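Local coordinates for protein GMP reductase (Trypanosoma brucei brucei, PDB 6JIG) that probably catalyses the NADPH-dependent reductive deamination of GMP to IMP and carries a CBS domain pair that binds guanine nucleotides, at residues A94-I99 with R226-V231; A296-I301 with T338-R343; L106-A111 with T158-M163; V18-Q23 with R468-V473. The protein carries 1 engineered substitution. All blocks are in the same frame, centred on the assembly; numbering follows the deposited sequence.

Interaction 1 (A94-I99 with R226-V231); sequences AQSFLI and RGRLLV. With 5GP (guanosine-5'-monophosphate), chain C.
Q95 and L229 meet with their side chains crossing at about a right angle. Q95 CG, set between its own backbone N and carbonyl carbon (chi1 57°), lies beside L229 CG, and the extended continuation of the chain carries Q95 CD to 3.9 Å from L229 CD2. The other branch of L229, CD1, reaches the methyl of A94 (A94 CB to L229 CD1, 3.9 Å). The polar end of Q95 is held as well: OE1 accepts a hydrogen bond from R68, while NE2 gives one to a water that in turn donates to G227 O. A second water accepts from both Q95 N and L229 N, the latter at 2.9 Å. Direct pairing rests on F97 N, which donates to R226 O at 3.2 Å, in the carbonyl plane. G227 has a positive phi (79°), a conformation suited to glycine, and packs closely on the S96-F97 backbone. Next to it, S96 OG sits 3.5 Å from R228 CG and donates to L98 O from above the carbonyl plane. The 94-99 segment also lines the CBS-domain GMP site, with I99 CD1 3.4 Å from the ribose O2'. The contact thus joins the loop between helix 81-93 and strand 99-100 to the loop leading into barrel strand 232-235, with L229 packed on helix 60-68 and F97 on helix 209-216.

Interaction 2 (A296-I301 with T338-R343); sequences AAEALI and TRVARR
V340 faces A297 and I301 across two neighbouring helices, and the contact between them is mainly apolar. The methyl of A297 meets one branch of the valine, with A297 CB 4.1 Å from V340 CG1. That branch is placed anti to the backbone N (chi1 169°). One turn further along, I301 extends CD1 over the backbone of A341, 3.8 Å from A341 CA and 4.1 Å from A341 CB. Small residues at A297 and A341 are where the two CA traces come nearest, at 6.6 Å, and the axes of the short segments approach to 9.0 Å at an angle of 32°, both running in the same sense.

The one charged residue that touches the other segment is E298. Its chain bends at chi2 (74°), turning CD toward the second helix, and OE1 ends 3.7 Å from V340 CG1; the charge of the carboxylate is met by a salt bridge from OE2 to R344. No hydrogen bond links the two segments. The pair belongs to the helical layer around the parallel barrel: helix 294-302 and helix 330-344 lie side by side, and A297, I301 and A341 all rest on L308 of strand 307-310 beneath them.

Interaction 3 (L106-A111 with T158-M163); sequences LPHETA and TVESLM
V159 and E160 receive the turn at L106-E109 through two backbone hydrogen bonds, and this is the tight part of the contact. V159 N donates to E109 O at 2.7 Å, nearly along the C=O axis, and E160 N donates to P107 O at 3.0 Å, on an in-plane lone pair. Both N-H groups lie at the start of a short, weakly bonded helix at about 159-162. V159 packs beside these bonds, its CG2 branch 3.3 Å from E109 O. A type I turn from L106 to E109 presents the two carbonyls, and the extended E109 side chain brings OE1 to L106 N, which it meets on the anti side, tilted out of the carboxylate plane. T110, whose backbone is bridged to T158, stands at the N-cap of helix 111-118; at the start of that helix A111 CB touches L162 CD1 at 4.1 Å.

The outer side is looser. P107 CB rests on E160 CB at 3.7 Å. The exposed E160 chain has CG between the backbone N and the carbonyl carbon (chi1 64°), 3.4 Å from P107 O, and runs on extended to put OE1 at the edge of the H108 ring. There H108 ND1 gives it a weak bond, 2.8 Å long but bent at 123°. The arrangement belongs to the CBS domain, where a turn after a short edge strand and a short helix pack together over V132 and I145 of its sheet.

Interaction 4 (V18-Q23 with R468-V473); sequences VLIIPQ and RRTRFV
L19 and V473 form an antiparallel hydrogen-bonded pair, with L19 N to V473 O at 2.9 Å and V473 N to L19 O at 3.0 Å, and I21 N adds a nearly straight bond to R471 O at 2.8 Å. I20 and F472, the intervening non-hydrogen-bonded pair, turn their side chains to one face of this two-stranded sheet. There V18 CG2 lies 3.7 Å from F472 CD1 and I20 CG1 3.8 Å from F472 CE1, while T470 CG2 lies over one ring face, offset toward the rim. On the face of L19 and V473, I21 crosses V473 at about a right angle, its CG1 3.6 Å from V473 CG1. A324 and G327 of a second subunit pack on I20 and L19, and F3 of a third subunit on I21 and V473. Polar groups gather at the far end: Q23 NE2 donates to I21 O from above the carbonyl plane, and R471 folds back at chi2, its NH1 donating to both R468 O and T470 O. A water joins I21 O to R471 N. The chemistry implies a sheet secured by backbone bonds and packed with aliphatic and aromatic carbon, the guanidinium probably offsetting carbonyl dipoles where helix 463-469 ends.

The contacts are widely spread, with 66 Å between the centres of interactions 3 and 4. Interactions 2 and 4 belong to the barrel end, their centres 23 Å apart and their nearest atoms about 9 Å apart; helix 330-344 connects them, since it supplies V340 and A341 to the first and L331 to the V18 and F472 of the second. In interaction 4 the L19 side chain is about 9 Å from a bound potassium ion and about 11 Å from a bound GMP. Interaction 1 lies at the junction of barrel and CBS domain and itself lines the CBS-domain GMP site. Interaction 3 is within the CBS domain, its V159 side chain about 14 Å from a GMP bound there.

Interaction 1 (A94-I99 with R226-V231)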
loop_
_atom_site.group_PDB
_atom_site.type_symbol
_atom_site.label_atom_id
_atom_site.label_comp_id
_atom_site.label_asym_id
_atom_site.label_seq_id
_atom_site.Cartn_x
_atom_site.Cartn_y
_atom_site.Cartn_z
ATOM N N ALA A 94 -42.469 25.843 1.064
ATOM C CA ALA A 94 -42.162 25.094 -0.150
ATOM C C ALA A 94 -43.416 24.796 -0.968
ATOM O O ALA A 94 -43.381 24.830 -2.204
ATOM C CB ALA A 94 -41.448 23.793 0.204
ATOM N N GLN A 95 -44.519 24.466 -0.300
ATOM C CA GLN A 95 -45.788 24.216 -0.967
ATOM C C GLN A 95 -46.905 24.373 0.055
ATOM O O GLN A 95 -46.670 24.348 1.261
ATOM C CB GLN A 95 -45.827 22.824 -1.608
ATOM C CG GLN A 95 -45.584 21.690 -0.631
ATOM C CD GLN A 95 -45.190 20.419 -1.342
ATOM O OE1 GLN A 95 -44.084 20.320 -1.895
ATOM N NE2 GLN A 95 -46.098 19.452 -1.371
ATOM N N SER A 96 -48.126 24.534 -0.447
ATOM C CA SER A 96 -49.282 24.731 0.419
ATOM C C SER A 96 -50.535 24.478 -0.410
ATOM O O SER A 96 -50.461 24.263 -1.615
ATOM C CB SER A 96 -49.296 26.144 1.017
ATOM O OG SER A 96 -50.221 26.231 2.085
ATOM N N PHE A 97 -51.692 24.497 0.244
ATOM C CA PHE A 97 -52.943 24.528 -0.518
ATOM C C PHE A 97 -53.349 25.992 -0.648
ATOM O O PHE A 97 -53.271 26.573 -1.734
ATOM C CB PHE A 97 -54.033 23.677 0.130
ATOM C CG PHE A 97 -55.327 23.703 -0.639
ATOM C CD1 PHE A 97 -55.350 23.346 -1.977
ATOM C CD2 PHE A 97 -56.505 24.119 -0.041
ATOM C CE1 PHE A 97 -56.537 23.386 -2.717
ATOM C CE2 PHE A 97 -57.693 24.155 -0.770
ATOM C CZ PHE A 97 -57.702 23.784 -2.110
ATOM N N LEU A 98 -53.737 26.609 0.462
ATOM C CA LEU A 98 -53.956 28.051 0.514
ATOM C C LEU A 98 -52.653 28.712 0.943
ATOM O O LEU A 98 -52.186 28.504 2.068
ATOM C CB LEU A 98 -55.080 28.401 1.485
ATOM C CG LEU A 98 -56.476 27.826 1.232
ATOM C CD1 LEU A 98 -57.454 28.432 2.236
ATOM C CD2 LEU A 98 -56.936 28.108 -0.172
ATOM N N ILE A 99 -52.056 29.495 0.050
ATOM C CA ILE A 99 -50.842 30.231 0.394
ATOM C C ILE A 99 -51.236 31.458 1.202
ATOM O O ILE A 99 -51.936 32.347 0.700
ATOM C CB ILE A 99 -50.052 30.629 -0.860
ATOM C CG1 ILE A 99 -49.724 29.394 -1.697
ATOM C CG2 ILE A 99 -48.780 31.368 -0.469
ATOM C CD1 ILE A 99 -49.294 29.724 -3.127
ATOM N N ARG A 226 -52.663 22.086 6.572
ATOM C CA ARG A 226 -52.771 23.112 5.546
ATOM C C ARG A 226 -52.182 22.670 4.210
ATOM O O ARG A 226 -52.134 23.468 3.266
ATOM C CB ARG A 226 -52.102 24.399 6.039
ATOM C CG ARG A 226 -52.837 25.014 7.252
ATOM C CD ARG A 226 -52.010 26.049 7.998
ATOM N NE ARG A 226 -51.440 27.023 7.077
ATOM C CZ ARG A 226 -50.753 28.097 7.447
ATOM N NH1 ARG A 226 -50.548 28.347 8.734
ATOM N NH2 ARG A 226 -50.262 28.922 6.529
ATOM N N GLY A 227 -51.753 21.418 4.102
ATOM C CA GLY A 227 -51.124 20.948 2.886
ATOM C C GLY A 227 -49.676 21.356 2.735
ATOM O O GLY A 227 -49.130 21.236 1.636
ATOM N N ARG A 228 -49.039 21.842 3.800
ATOM C CA ARG A 228 -47.616 22.145 3.770
ATOM C C ARG A 228 -46.814 20.939 4.267
ATOM O O ARG A 228 -47.329 20.074 4.973
ATOM C CB ARG A 228 -47.298 23.365 4.628
ATOM C CG ARG A 228 -48.314 24.526 4.496
ATOM C CD ARG A 228 -48.022 25.596 5.516
ATOM N NE ARG A 228 -48.169 25.126 6.894
ATOM C CZ ARG A 228 -47.913 25.871 7.969
ATOM N NH1 ARG A 228 -47.505 27.130 7.831
ATOM N NH2 ARG A 228 -48.072 25.371 9.186
ATOM N N LEU A 229 -45.527 20.920 3.925
ATOM C CA LEU A 229 -44.677 19.788 4.296
ATOM C C LEU A 229 -44.470 19.706 5.808
ATOM O O LEU A 229 -44.250 20.717 6.479
ATOM C CB LEU A 229 -43.325 19.898 3.589
ATOM C CG LEU A 229 -43.430 19.783 2.058
ATOM C CD1 LEU A 229 -42.101 20.147 1.391
ATOM C CD2 LEU A 229 -43.859 18.381 1.666
ATOM N N LEU A 230 -44.538 18.482 6.340
ATOM C CA LEU A 230 -44.242 18.229 7.745
ATOM C C LEU A 230 -42.756 18.422 8.024
ATOM O O LEU A 230 -41.908 18.121 7.182
ATOM C CB LEU A 230 -44.614 16.797 8.131
ATOM C CG LEU A 230 -46.024 16.312 8.451
ATOM C CD1 LEU A 230 -45.884 14.896 9.053
ATOM C CD2 LEU A 230 -46.738 17.233 9.405
ATOM N N VAL A 231 -42.445 18.905 9.221
ATOM C CA VAL A 231 -41.048 19.092 9.619
ATOM C C VAL A 231 -40.969 19.201 11.139
ATOM O O VAL A 231 -41.829 19.812 11.783
ATOM C CB VAL A 231 -40.430 20.321 8.906
ATOM C CG1 VAL A 231 -41.189 21.625 9.270
ATOM C CG2 VAL A 231 -38.945 20.441 9.225
HETATM P P 5GP C . -44.528 28.317 -9.271
HETATM O O1P 5GP C . -45.451 27.611 -10.238
HETATM O O2P 5GP C . -45.100 29.580 -8.662
HETATM O O3P 5GP C . -43.046 28.284 -9.593
HETATM O "O5'" 5GP C . -44.597 27.429 -7.963
HETATM C "C5'" 5GP C . -45.128 28.017 -6.799
HETATM C "C4'" 5GP C . -44.733 27.261 -5.571
HETATM O "O4'" 5GP C . -44.221 28.230 -4.608
HETATM C "C3'" 5GP C . -45.928 26.579 -4.911
HETATM O "O3'" 5GP C . -45.541 25.347 -4.301
HETATM C "C2'" 5GP C . -46.351 27.607 -3.866
HETATM O "O2'" 5GP C . -47.104 27.106 -2.784
HETATM C "C1'" 5GP C . -45.001 28.180 -3.433
HETATM N N9 5GP C . -45.130 29.521 -2.869
HETATM C C8 5GP C . -44.912 29.821 -1.579
HETATM N N7 5GP C . -45.179 31.123 -1.371
HETATM C C5 5GP C . -45.605 31.646 -2.547
HETATM C C6 5GP C . -46.015 32.918 -2.919
HETATM O O6 5GP C . -46.036 33.838 -2.074
HETATM N N1 5GP C . -46.385 33.147 -4.184
HETATM C C2 5GP C . -46.361 32.169 -5.103
HETATM N N2 5GP C . -46.751 32.461 -6.371
HETATM N N3 5GP C . -45.955 30.904 -4.774
HETATM C C4 5GP C . -45.577 30.629 -3.496
HETATM O O HOH W 1 -44.416 23.234 2.579
HETATM O O HOH W 2 -48.594 19.776 -0.824
HETATM O O HOH W 3 -53.865 25.531 3.035
HETATM O O HOH W 4 -49.665 28.829 3.512
#

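Interaction 2 (A296-I301 with T338-R343)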
loop_
_atom_site.group_PDB
_atom_site.type_symbol
_atom_site.label_atom_id
_atom_site.label_comp_id
_atom_site.label_asym_id
_atom_site.label_seq_id
_atom_site.Cartn_x
_atom_site.Cartn_y
_atom_site.Cartn_z
ATOM N N ALA A 296 -34.898 3.577 30.993
ATOM C CA ALA A 296 -34.898 4.916 30.410
ATOM C C ALA A 296 -36.173 5.168 29.612
ATOM O O ALA A 296 -36.734 6.271 29.657
ATOM C CB ALA A 296 -33.665 5.099 29.523
ATOM N N ALA A 297 -36.634 4.166 28.862
ATOM C CA ALA A 297 -37.890 4.325 28.133
ATOM C C ALA A 297 -39.038 4.585 29.098
ATOM O O ALA A 297 -39.859 5.489 28.885
ATOM C CB ALA A 297 -38.164 3.083 27.279
ATOM N N GLU A 298 -39.106 3.802 30.172
ATOM C CA GLU A 298 -40.155 3.987 31.166
ATOM C C GLU A 298 -40.143 5.406 31.716
ATOM O O GLU A 298 -41.196 6.045 31.835
ATOM C CB GLU A 298 -39.980 2.970 32.297
ATOM C CG GLU A 298 -41.029 3.069 33.406
ATOM C CD GLU A 298 -42.385 2.530 32.979
ATOM O OE1 GLU A 298 -42.410 1.592 32.150
ATOM O OE2 GLU A 298 -43.425 3.038 33.471
ATOM N N ALA A 299 -38.955 5.937 32.014
ATOM C CA ALA A 299 -38.873 7.253 32.642
ATOM C C ALA A 299 -39.314 8.354 31.685
ATOM O O ALA A 299 -40.024 9.293 32.080
ATOM C CB ALA A 299 -37.441 7.508 33.135
ATOM N N LEU A 300 -38.885 8.277 30.430
ATOM C CA LEU A 300 -39.258 9.321 29.489
ATOM C C LEU A 300 -40.738 9.231 29.132
ATOM O O LEU A 300 -41.408 10.261 28.993
ATOM C CB LEU A 300 -38.379 9.259 28.236
ATOM C CG LEU A 300 -36.929 9.768 28.370
ATOM C CD1 LEU A 300 -36.318 9.921 26.990
ATOM C CD2 LEU A 300 -36.874 11.092 29.092
ATOM N N ILE A 301 -41.274 8.013 29.009
ATOM C CA ILE A 301 -42.709 7.867 28.775
ATOM C C ILE A 301 -43.503 8.427 29.955
ATOM O O ILE A 301 -44.494 9.145 29.772
ATOM C CB ILE A 301 -43.072 6.399 28.500
ATOM C CG1 ILE A 301 -42.445 5.924 27.181
ATOM C CG2 ILE A 301 -44.594 6.230 28.463
ATOM C CD1 ILE A 301 -42.508 4.429 26.999
ATOM N N THR A 338 -38.164 -0.882 22.872
ATOM C CA THR A 338 -39.465 -0.989 22.223
ATOM C C THR A 338 -40.378 -1.955 22.956
ATOM O O THR A 338 -41.599 -1.822 22.859
ATOM C CB THR A 338 -39.345 -1.401 20.747
ATOM O OG1 THR A 338 -38.732 -2.696 20.622
ATOM C CG2 THR A 338 -38.564 -0.347 19.957
ATOM N N ARG A 339 -39.817 -2.933 23.680
ATOM C CA ARG A 339 -40.657 -3.793 24.513
ATOM C C ARG A 339 -41.456 -2.967 25.515
ATOM O O ARG A 339 -42.657 -3.190 25.704
ATOM C CB ARG A 339 -39.805 -4.835 25.251
ATOM C CG ARG A 339 -40.628 -6.004 25.790
ATOM C CD ARG A 339 -39.833 -6.866 26.774
ATOM N N VAL A 340 -40.801 -2.008 26.170
ATOM C CA VAL A 340 -41.491 -1.137 27.116
ATOM C C VAL A 340 -42.440 -0.204 26.377
ATOM O O VAL A 340 -43.608 -0.037 26.756
ATOM C CB VAL A 340 -40.469 -0.343 27.953
ATOM C CG1 VAL A 340 -41.164 0.746 28.752
ATOM C CG2 VAL A 340 -39.678 -1.285 28.867
ATOM N N ALA A 341 -41.943 0.431 25.313
ATOM C CA ALA A 341 -42.707 1.475 24.641
ATOM C C ALA A 341 -43.947 0.915 23.953
ATOM O O ALA A 341 -44.996 1.570 23.941
ATOM C CB ALA A 341 -41.824 2.215 23.640
ATOM N N ARG A 342 -43.853 -0.288 23.377
ATOM C CA ARG A 342 -45.012 -0.851 22.680
ATOM C C ARG A 342 -46.186 -1.048 23.629
ATOM O O ARG A 342 -47.343 -0.885 23.233
ATOM C CB ARG A 342 -44.641 -2.179 22.003
ATOM N N ARG A 343 -45.913 -1.377 24.892
ATOM C CA ARG A 343 -46.998 -1.575 25.841
ATOM C C ARG A 343 -47.646 -0.258 26.238
ATOM O O ARG A 343 -48.807 -0.250 26.656
ATOM C CB ARG A 343 -46.477 -2.336 27.065
ATOM C CG ARG A 343 -45.981 -3.742 26.686
ATOM C CD ARG A 343 -45.232 -4.496 27.788
ATOM N NE ARG A 343 -44.808 -5.810 27.287
ATOM C CZ ARG A 343 -43.876 -6.584 27.846
ATOM N NH1 ARG A 343 -43.243 -6.188 28.945
ATOM N NH2 ARG A 343 -43.570 -7.755 27.297
#

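Interaction 3 (L106-A111 with T158-M163)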
loop_
_atom_site.group_PDB
_atom_site.type_symbol
_atom_site.label_atom_id
_atom_site.label_comp_id
_atom_site.label_asym_id
_atom_site.label_seq_id
_atom_site.Cartn_x
_atom_site.Cartn_y
_atom_site.Cartn_z
ATOM N N LEU A 106 -46.220 46.309 -6.298
ATOM C CA LEU A 106 -47.075 47.452 -6.603
ATOM C C LEU A 106 -46.986 47.811 -8.084
ATOM O O LEU A 106 -45.972 47.537 -8.736
ATOM C CB LEU A 106 -46.677 48.653 -5.740
ATOM C CG LEU A 106 -46.566 48.301 -4.251
ATOM C CD1 LEU A 106 -45.866 49.401 -3.461
ATOM C CD2 LEU A 106 -47.930 47.999 -3.657
ATOM N N PRO A 107 -48.037 48.414 -8.655
ATOM C CA PRO A 107 -48.097 48.514 -10.125
ATOM C C PRO A 107 -47.079 49.464 -10.730
ATOM O O PRO A 107 -46.701 49.269 -11.891
ATOM C CB PRO A 107 -49.535 48.980 -10.390
ATOM C CG PRO A 107 -49.982 49.588 -9.124
ATOM C CD PRO A 107 -49.294 48.846 -8.026
ATOM N N HIS A 108 -46.615 50.475 -9.994
ATOM C CA HIS A 108 -45.656 51.426 -10.547
ATOM C C HIS A 108 -44.214 50.953 -10.422
ATOM O O HIS A 108 -43.300 51.674 -10.835
ATOM C CB HIS A 108 -45.810 52.795 -9.872
ATOM C CG HIS A 108 -47.147 53.435 -10.094
ATOM N ND1 HIS A 108 -47.969 53.102 -11.150
ATOM C CD2 HIS A 108 -47.809 54.384 -9.389
ATOM C CE1 HIS A 108 -49.079 53.814 -11.085
ATOM N NE2 HIS A 108 -49.008 54.600 -10.026
ATOM N N GLU A 109 -43.986 49.759 -9.879
ATOM C CA GLU A 109 -42.638 49.235 -9.747
ATOM C C GLU A 109 -42.132 48.722 -11.095
ATOM O O GLU A 109 -42.891 48.535 -12.047
ATOM C CB GLU A 109 -42.599 48.136 -8.685
ATOM C CG GLU A 109 -42.788 48.669 -7.274
ATOM C CD GLU A 109 -42.600 47.610 -6.204
ATOM O OE1 GLU A 109 -43.607 47.212 -5.580
ATOM O OE2 GLU A 109 -41.445 47.178 -5.983
ATOM N N THR A 110 -40.824 48.501 -11.164
ATOM C CA THR A 110 -40.154 48.128 -12.401
ATOM C C THR A 110 -40.041 46.612 -12.532
ATOM O O THR A 110 -40.201 45.861 -11.565
ATOM C CB THR A 110 -38.757 48.754 -12.466
ATOM O OG1 THR A 110 -37.895 48.094 -11.532
ATOM C CG2 THR A 110 -38.823 50.234 -12.124
ATOM N N ALA A 111 -39.746 46.168 -13.754
ATOM C CA ALA A 111 -39.486 44.752 -13.979
ATOM C C ALA A 111 -38.266 44.287 -13.193
ATOM O O ALA A 111 -38.240 43.157 -12.690
ATOM C CB ALA A 111 -39.314 44.482 -15.475
ATOM N N THR A 158 -42.738 49.015 -16.512
ATOM C CA THR A 158 -43.526 48.993 -15.292
ATOM C C THR A 158 -44.258 47.667 -15.139
ATOM O O THR A 158 -44.603 46.996 -16.118
ATOM C CB THR A 158 -44.536 50.142 -15.256
ATOM O OG1 THR A 158 -45.488 49.986 -16.315
ATOM C CG2 THR A 158 -43.825 51.481 -15.388
ATOM N N VAL A 159 -44.486 47.299 -13.878
ATOM C CA VAL A 159 -45.246 46.094 -13.558
ATOM C C VAL A 159 -46.630 46.148 -14.199
ATOM O O VAL A 159 -47.056 45.211 -14.881
ATOM C CB VAL A 159 -45.334 45.927 -12.030
ATOM C CG1 VAL A 159 -46.467 44.987 -11.656
ATOM C CG2 VAL A 159 -43.991 45.448 -11.477
ATOM N N GLU A 160 -47.346 47.256 -14.008
ATOM C CA GLU A 160 -48.704 47.323 -14.532
ATOM C C GLU A 160 -48.747 47.275 -16.054
ATOM O O GLU A 160 -49.768 46.870 -16.615
ATOM C CB GLU A 160 -49.401 48.579 -14.024
ATOM C CG GLU A 160 -48.777 49.865 -14.502
ATOM C CD GLU A 160 -49.600 51.069 -14.102
ATOM O OE1 GLU A 160 -49.041 51.979 -13.452
ATOM O OE2 GLU A 160 -50.808 51.095 -14.426
ATOM N N SER A 161 -47.661 47.646 -16.736
ATOM C CA SER A 161 -47.642 47.527 -18.191
ATOM C C SER A 161 -47.537 46.074 -18.638
ATOM O O SER A 161 -47.937 45.743 -19.760
ATOM C CB SER A 161 -46.483 48.336 -18.777
ATOM O OG SER A 161 -45.247 47.958 -18.194
ATOM N N LEU A 162 -46.995 45.203 -17.784
ATOM C CA LEU A 162 -46.744 43.810 -18.129
ATOM C C LEU A 162 -47.729 42.837 -17.490
ATOM O O LEU A 162 -47.762 41.664 -17.887
ATOM C CB LEU A 162 -45.323 43.417 -17.716
ATOM C CG LEU A 162 -44.177 44.257 -18.271
ATOM C CD1 LEU A 162 -42.936 44.079 -17.421
ATOM C CD2 LEU A 162 -43.898 43.875 -19.708
ATOM N N MET A 163 -48.523 43.292 -16.525
ATOM C CA MET A 163 -49.347 42.408 -15.718
ATOM C C MET A 163 -50.613 41.991 -16.459
ATOM O O MET A 163 -51.051 42.636 -17.416
ATOM C CB MET A 163 -49.735 43.088 -14.403
ATOM C CG MET A 163 -51.015 43.914 -14.479
ATOM S SD MET A 163 -51.227 44.965 -13.033
ATOM C CE MET A 163 -52.796 45.782 -13.369
#

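Interaction 4 (V18-Q23 with R468-V473)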
loop_
_atom_site.group_PDB
_atom_site.type_symbol
_atom_site.label_atom_id
_atom_site.label_comp_id
_atom_site.label_asym_id
_atom_site.label_seq_id
_atom_site.Cartn_x
_atom_site.Cartn_y
_atom_site.Cartn_z
ATOM N N VAL A 18 -26.788 -10.018 13.516
ATOM C CA VAL A 18 -27.964 -10.842 13.257
ATOM C C VAL A 18 -28.370 -10.775 11.788
ATOM O O VAL A 18 -27.982 -9.873 11.041
ATOM C CB VAL A 18 -29.165 -10.446 14.161
ATOM C CG1 VAL A 18 -28.803 -10.627 15.641
ATOM C CG2 VAL A 18 -29.589 -9.001 13.905
ATOM N N LEU A 19 -29.139 -11.778 11.378
ATOM C CA LEU A 19 -29.887 -11.747 10.124
ATOM C C LEU A 19 -31.350 -11.993 10.424
ATOM O O LEU A 19 -31.681 -12.618 11.430
ATOM C CB LEU A 19 -29.399 -12.820 9.147
ATOM C CG LEU A 19 -27.946 -12.707 8.726
ATOM C CD1 LEU A 19 -27.572 -14.008 8.021
ATOM C CD2 LEU A 19 -27.759 -11.511 7.802
ATOM N N ILE A 20 -32.222 -11.492 9.544
ATOM C CA ILE A 20 -33.650 -11.795 9.602
ATOM C C ILE A 20 -33.884 -13.189 9.025
ATOM O O ILE A 20 -33.470 -13.483 7.904
ATOM C CB ILE A 20 -34.459 -10.745 8.837
ATOM C CG1 ILE A 20 -34.316 -9.381 9.522
ATOM C CG2 ILE A 20 -35.938 -11.171 8.714
ATOM C CD1 ILE A 20 -34.760 -8.214 8.609
ATOM N N ILE A 21 -34.516 -14.052 9.801
ATOM C CA ILE A 21 -34.774 -15.418 9.340
ATOM C C ILE A 21 -35.919 -15.378 8.337
ATOM O O ILE A 21 -36.986 -14.826 8.657
ATOM C CB ILE A 21 -35.136 -16.326 10.518
ATOM C CG1 ILE A 21 -33.982 -16.447 11.518
ATOM C CG2 ILE A 21 -35.507 -17.725 10.006
ATOM C CD1 ILE A 21 -34.428 -17.056 12.847
ATOM N N PRO A 22 -35.760 -15.940 7.140
ATOM C CA PRO A 22 -36.876 -15.941 6.186
ATOM C C PRO A 22 -38.074 -16.692 6.755
ATOM O O PRO A 22 -37.928 -17.714 7.422
ATOM C CB PRO A 22 -36.292 -16.643 4.953
ATOM C CG PRO A 22 -34.794 -16.463 5.086
ATOM C CD PRO A 22 -34.537 -16.533 6.571
ATOM N N GLN A 23 -39.266 -16.156 6.490
ATOM C CA GLN A 23 -40.534 -16.691 6.964
ATOM C C GLN A 23 -41.425 -16.965 5.763
ATOM O O GLN A 23 -41.132 -16.561 4.636
ATOM C CB GLN A 23 -41.256 -15.712 7.907
ATOM C CG GLN A 23 -40.427 -15.203 9.071
ATOM C CD GLN A 23 -40.100 -16.309 10.062
ATOM O OE1 GLN A 23 -40.988 -17.033 10.517
ATOM N NE2 GLN A 23 -38.819 -16.437 10.408
ATOM N N ARG A 468 -44.052 -7.699 14.481
ATOM C CA ARG A 468 -44.555 -8.882 15.179
ATOM C C ARG A 468 -43.935 -10.172 14.646
ATOM O O ARG A 468 -43.658 -11.092 15.422
ATOM C CB ARG A 468 -46.082 -8.959 15.068
ATOM N N ARG A 469 -43.691 -10.253 13.343
ATOM C CA ARG A 469 -43.326 -11.519 12.717
ATOM C C ARG A 469 -41.823 -11.758 12.632
ATOM O O ARG A 469 -41.402 -12.910 12.490
ATOM C CB ARG A 469 -43.923 -11.599 11.311
ATOM C CG ARG A 469 -45.407 -11.908 11.340
ATOM C CD ARG A 469 -46.115 -11.691 10.014
ATOM N NE ARG A 469 -47.559 -11.651 10.277
ATOM C CZ ARG A 469 -48.506 -11.441 9.369
ATOM N NH1 ARG A 469 -48.182 -11.249 8.099
ATOM N NH2 ARG A 469 -49.783 -11.421 9.735
ATOM N N THR A 470 -41.006 -10.714 12.704
ATOM C CA THR A 470 -39.580 -10.895 12.470
ATOM C C THR A 470 -38.952 -11.764 13.555
ATOM O O THR A 470 -39.244 -11.624 14.747
ATOM C CB THR A 470 -38.874 -9.541 12.383
ATOM O OG1 THR A 470 -39.239 -8.911 11.148
ATOM C CG2 THR A 470 -37.343 -9.715 12.396
ATOM N N ARG A 471 -38.113 -12.692 13.118
ATOM C CA ARG A 471 -37.287 -13.520 13.981
ATOM C C ARG A 471 -35.852 -13.381 13.511
ATOM O O ARG A 471 -35.594 -13.328 12.309
ATOM C CB ARG A 471 -37.703 -14.999 13.930
ATOM C CG ARG A 471 -39.161 -15.239 14.298
ATOM C CD ARG A 471 -39.422 -14.942 15.776
ATOM N NE ARG A 471 -40.803 -15.258 16.133
ATOM C CZ ARG A 471 -41.786 -14.363 16.172
ATOM N NH1 ARG A 471 -41.541 -13.087 15.901
ATOM N NH2 ARG A 471 -43.017 -14.741 16.491
ATOM N N PHE A 472 -34.924 -13.320 14.454
ATOM C CA PHE A 472 -33.518 -13.138 14.138
ATOM C C PHE A 472 -32.729 -14.419 14.392
ATOM O O PHE A 472 -33.104 -15.247 15.227
ATOM C CB PHE A 472 -32.895 -12.023 14.985
ATOM C CG PHE A 472 -33.449 -10.647 14.688
ATOM C CD1 PHE A 472 -33.123 -9.997 13.510
ATOM C CD2 PHE A 472 -34.271 -10.011 15.598
ATOM C CE1 PHE A 472 -33.609 -8.723 13.242
ATOM C CE2 PHE A 472 -34.767 -8.738 15.341
ATOM C CZ PHE A 472 -34.435 -8.097 14.162
ATOM N N VAL A 473 -31.616 -14.541 13.680
ATOM C CA VAL A 473 -30.579 -15.528 13.977
ATOM C C VAL A 473 -29.253 -14.793 14.097
ATOM O O VAL A 473 -28.955 -13.886 13.310
ATOM C CB VAL A 473 -30.530 -16.642 12.899
ATOM C CG1 VAL A 473 -30.366 -16.060 11.485
ATOM C CG2 VAL A 473 -29.422 -17.648 13.201
HETATM O O HOH W 5 -38.291 -12.941 10.182
#